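Local structure of tRNA dimethylallyltransferase (Staphylococcus epidermidis ATCC 12228, 3D3Q) at residues 108-111 and 115-118; 176-181 and 284-289. The protein probably transfers a dimethylallyl group from dimethylallyl diphosphate to adenosine 37 of tRNAs that read codons beginning with uridine. All coordinates share one frame; numbering follows the deposited sequence.

Contact 1 of 2, residues 108-111 and 115-118; sequences YIQS and NYAF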
# COMPACT_ATOMS: atom_id res chain seq x y z
N TYR A 108 8.53 -0.96 -1.90
CA TYR A 108 8.71 0.42 -2.34
C TYR A 108 8.52 1.46 -1.26
O TYR A 108 9.20 2.47 -1.25
CB TYR A 108 7.77 0.75 -3.50
CG TYR A 108 8.07 0.03 -4.79
CD1 TYR A 108 8.46 0.74 -5.92
CD2 TYR A 108 7.96 -1.36 -4.88
CE1 TYR A 108 8.75 0.09 -7.11
CE2 TYR A 108 8.24 -2.03 -6.07
CZ TYR A 108 8.64 -1.29 -7.19
OH TYR A 108 8.93 -1.94 -8.37
N ILE A 109 7.58 1.22 -0.35
CA ILE A 109 7.33 2.19 0.69
C ILE A 109 8.32 2.15 1.84
O ILE A 109 8.81 3.19 2.26
CB ILE A 109 5.92 2.05 1.24
CG1 ILE A 109 4.92 2.28 0.12
CG2 ILE A 109 5.68 3.06 2.34
CD1 ILE A 109 5.07 3.63 -0.58
N GLN A 110 8.63 0.96 2.35
CA GLN A 110 9.57 0.91 3.45
C GLN A 110 10.98 1.25 2.97
O GLN A 110 11.75 1.93 3.66
CB GLN A 110 9.56 -0.45 4.15
CG GLN A 110 10.37 -1.55 3.50
CD GLN A 110 10.64 -2.70 4.47
OE1 GLN A 110 11.21 -3.73 4.08
NE2 GLN A 110 10.25 -2.53 5.73
N SER A 111 11.32 0.81 1.77
CA SER A 111 12.64 1.08 1.22
C SER A 111 12.88 2.59 1.19
O SER A 111 14.00 3.06 1.35
CB SER A 111 12.75 0.48 -0.19
OG SER A 111 12.45 -0.90 -0.19
N ASN A 115 16.23 3.46 6.19
CA ASN A 115 17.51 3.15 5.59
C ASN A 115 18.09 1.86 6.11
O ASN A 115 19.22 1.85 6.60
CB ASN A 115 18.51 4.25 5.89
CG ASN A 115 18.50 5.31 4.85
OD1 ASN A 115 19.32 6.22 4.90
ND2 ASN A 115 17.58 5.20 3.89
N TYR A 116 17.34 0.77 6.02
CA TYR A 116 17.85 -0.51 6.51
C TYR A 116 17.43 -1.62 5.57
O TYR A 116 16.44 -1.50 4.84
CB TYR A 116 17.36 -0.78 7.96
CG TYR A 116 16.01 -1.51 8.10
CD1 TYR A 116 15.93 -2.92 8.05
CD2 TYR A 116 14.80 -0.80 8.24
CE1 TYR A 116 14.68 -3.58 8.13
CE2 TYR A 116 13.55 -1.46 8.32
CZ TYR A 116 13.51 -2.84 8.26
OH TYR A 116 12.31 -3.48 8.29
N ALA A 117 18.20 -2.71 5.56
CA ALA A 117 17.91 -3.85 4.72
C ALA A 117 16.89 -4.73 5.43
O ALA A 117 17.13 -5.17 6.56
CB ALA A 117 19.19 -4.64 4.45
N PHE A 118 15.76 -4.97 4.77
CA PHE A 118 14.69 -5.79 5.33
C PHE A 118 15.17 -7.20 5.61
O PHE A 118 16.35 -7.51 5.51
CB PHE A 118 13.49 -5.88 4.36
CG PHE A 118 13.59 -7.00 3.32
CD1 PHE A 118 12.48 -7.82 3.05
CD2 PHE A 118 14.76 -7.20 2.58
CE1 PHE A 118 12.54 -8.82 2.06
CE2 PHE A 118 14.83 -8.21 1.58
CZ PHE A 118 13.72 -9.02 1.32
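The side-chain amide of Gln110 meets Tyr116 with its nitrogen and Phe118 with its oxygen. Gln110 lies on helix 106-113 of the P-loop NTPase-type core, and the other two residues belong to the loop that follows this helix. NE2 of Gln110 gives a weak hydrogen bond to OH of Tyr116, 3.4 Å long and bent to 130° at the hydrogen. The amide plane stands 74° from the tyrosine ring. On the other branch, OE1 of Gln110 approaches the methylene of Phe118, and the phenyl ring runs on away from the helix. The amide thus touches two loop residues through one weak bond and one van der Waals contact, and packs the loop back against the helix.

In Gln110, CG sits between the backbone N and the carbonyl carbon (chi1 82°), and the chain is extended beyond it, which carries the amide across to the loop. Trp283 of helix 262-286 touches Gln110. Further out, a backbone hydrogen bond ties Asn115 to Thr193, and Lys82 NZ makes a weak hydrogen bond to the carbonyl of Ser111. Within the helix, Ser111 OG is hydrogen-bonded to the backbone O of Leu107.

Contact 2 of 2, residues 176-181 and 284-289; sequences YLKTKK and FKNKMN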
# COMPACT_ATOMS: atom_id res chain seq x y z
N TYR A 176 5.02 -10.86 17.73
CA TYR A 176 5.88 -11.89 18.29
C TYR A 176 5.44 -13.27 17.83
O TYR A 176 6.19 -13.99 17.19
CB TYR A 176 5.81 -11.85 19.82
CG TYR A 176 6.56 -12.99 20.47
CD1 TYR A 176 7.91 -13.20 20.19
CD2 TYR A 176 5.92 -13.88 21.33
CE1 TYR A 176 8.60 -14.26 20.74
CE2 TYR A 176 6.61 -14.96 21.88
CZ TYR A 176 7.95 -15.14 21.59
OH TYR A 176 8.68 -16.19 22.13
N LEU A 177 4.20 -13.63 18.17
CA LEU A 177 3.64 -14.93 17.81
C LEU A 177 3.83 -15.31 16.34
O LEU A 177 3.93 -16.49 16.03
CB LEU A 177 2.14 -14.98 18.15
CG LEU A 177 1.65 -15.82 19.36
CD1 LEU A 177 2.50 -17.09 19.52
CD2 LEU A 177 1.71 -14.98 20.61
N LYS A 178 3.87 -14.32 15.44
CA LYS A 178 4.06 -14.59 14.02
C LYS A 178 5.53 -14.72 13.64
O LYS A 178 5.99 -15.78 13.19
CB LYS A 178 3.43 -13.48 13.18
CG LYS A 178 1.91 -13.51 13.13
CD LYS A 178 1.32 -12.35 12.33
CE LYS A 178 -0.20 -12.46 12.27
NZ LYS A 178 -0.81 -11.26 11.68
N THR A 179 6.29 -13.65 13.83
CA THR A 179 7.71 -13.63 13.50
C THR A 179 8.58 -14.27 14.57
O THR A 179 9.77 -14.53 14.35
CB THR A 179 8.20 -12.21 13.32
OG1 THR A 179 9.59 -12.24 12.97
CG2 THR A 179 8.03 -11.43 14.60
N LYS A 180 8.00 -14.52 15.74
CA LYS A 180 8.74 -15.16 16.83
C LYS A 180 9.93 -14.34 17.30
O LYS A 180 10.79 -14.84 18.03
CB LYS A 180 9.23 -16.54 16.39
CG LYS A 180 8.62 -17.71 17.16
CD LYS A 180 9.13 -17.79 18.60
CE LYS A 180 8.40 -18.89 19.35
NZ LYS A 180 6.92 -18.62 19.30
N LYS A 181 9.99 -13.08 16.89
CA LYS A 181 11.09 -12.23 17.31
C LYS A 181 10.63 -10.92 17.91
O LYS A 181 9.44 -10.56 17.87
CB LYS A 181 12.04 -11.96 16.13
CG LYS A 181 11.44 -11.10 15.03
CD LYS A 181 12.38 -10.99 13.84
CE LYS A 181 11.75 -10.21 12.70
NZ LYS A 181 12.63 -10.13 11.50
N PHE A 284 1.36 -4.47 5.00
CA PHE A 284 1.21 -3.18 5.64
C PHE A 284 0.69 -3.28 7.06
O PHE A 284 0.59 -2.28 7.76
CB PHE A 284 0.28 -2.27 4.82
CG PHE A 284 1.00 -1.52 3.73
CD1 PHE A 284 2.00 -0.62 4.04
CD2 PHE A 284 0.68 -1.73 2.39
CE1 PHE A 284 2.68 0.06 3.05
CE2 PHE A 284 1.36 -1.06 1.37
CZ PHE A 284 2.36 -0.16 1.70
N LYS A 285 0.34 -4.47 7.50
CA LYS A 285 -0.14 -4.60 8.86
C LYS A 285 0.85 -5.31 9.74
O LYS A 285 0.86 -5.11 10.95
CB LYS A 285 -1.46 -5.34 8.88
CG LYS A 285 -2.52 -4.61 8.10
CD LYS A 285 -3.91 -5.17 8.37
CE LYS A 285 -4.58 -4.51 9.58
NZ LYS A 285 -5.12 -3.14 9.31
N ASN A 286 1.71 -6.12 9.13
CA ASN A 286 2.72 -6.86 9.87
C ASN A 286 4.14 -6.33 9.70
O ASN A 286 5.10 -7.02 10.01
CB ASN A 286 2.69 -8.32 9.41
CG ASN A 286 1.36 -8.99 9.66
OD1 ASN A 286 1.08 -10.08 9.15
ND2 ASN A 286 0.51 -8.33 10.45
N LYS A 287 4.28 -5.11 9.20
CA LYS A 287 5.62 -4.58 8.99
C LYS A 287 5.66 -3.09 9.22
O LYS A 287 6.68 -2.54 9.66
CB LYS A 287 6.07 -4.84 7.55
CG LYS A 287 6.06 -6.29 7.10
CD LYS A 287 7.24 -7.04 7.67
CE LYS A 287 7.41 -8.39 6.98
NZ LYS A 287 7.65 -8.27 5.51
N MSE A 288 4.55 -2.43 8.93
CA MSE A 288 4.47 -0.99 9.08
C MSE A 288 3.52 -0.61 10.17
O MSE A 288 2.63 -1.37 10.56
CB MSE A 288 3.96 -0.34 7.79
CG MSE A 288 4.58 -0.85 6.52
SE MSE A 288 6.28 -0.07 6.17
CE MSE A 288 5.68 1.58 5.35
N ASN A 289 3.71 0.60 10.66
CA ASN A 289 2.84 1.12 11.68
C ASN A 289 2.01 2.15 10.94
O ASN A 289 2.35 3.33 10.91
CB ASN A 289 3.66 1.78 12.79
CG ASN A 289 2.80 2.23 13.93
OD1 ASN A 289 2.11 1.42 14.56
ND2 ASN A 289 2.82 3.53 14.21
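Lys178 and Asn286 touch through their side chains alone, near the end of helix 166-179 and in the last, weakly bonded part of helix 262-286. The latter helix leads on toward strand 291-294, an outermost strand of the parallel sheet in this P-loop NTPase-type fold. The backbones stay well apart: the nearest CA atoms, those of Lys178 and Asn286, are 8.9 Å from each other.

The closer part of the contact is polar. Lys178 NZ donates a weak hydrogen bond to Asn286 OD1 over 3.4 Å. The same NZ is equally near Asn286 ND2, but both are donors and no bond forms there. NZ sits off the outer end of the amide, between OD1 and ND2 and out of its plane, and is held only weakly by the oxygen. Lys178 is fully extended beyond CG (chi2 178°), and this length spans the gap between the helices. Its chain crosses Asn286 at about a right angle. A salt bridge to Glu174, one turn earlier on its own helix, gives NZ a second partner and probably offsets part of its charge. Met128 of helix 125-136 touches both residues and Val131 touches Lys178, so this helix packs against the pair.

The rest is loose. This is a surface contact, and only 79 Å² is buried between the two segments. Lys181 and Lys285 turn to other partners, Glu119 and Glu204. The aliphatic part of Lys178 adds little: its CD lies 3.9 Å from Asn286 OD1.

Contacts 1 and 2 have centres 15 Å apart and meet through residues 284-289. The selenomethionine Met288 packs on helix 106-113: its CE is 3.4 Å from Ile109 CG2, and its SE is 3.9 Å from Gln110 CB. Phe284 CZ lies 3.9 Å from Ile109 CG1. Helix 106-113 is thus joined to the end of helix 262-286 and the loop after it by nonpolar packing, while contact 2 joins that end to helix 166-179 by a polar pair. The Gln110 side chain is about 9 Å from that of Thr105, a tRNA-interaction site by similarity. Phe284 and Lys285 belong to a similarly inferred tRNA-binding region. Asn286 directly follows it, and contact 2 lies away from the annotated sites.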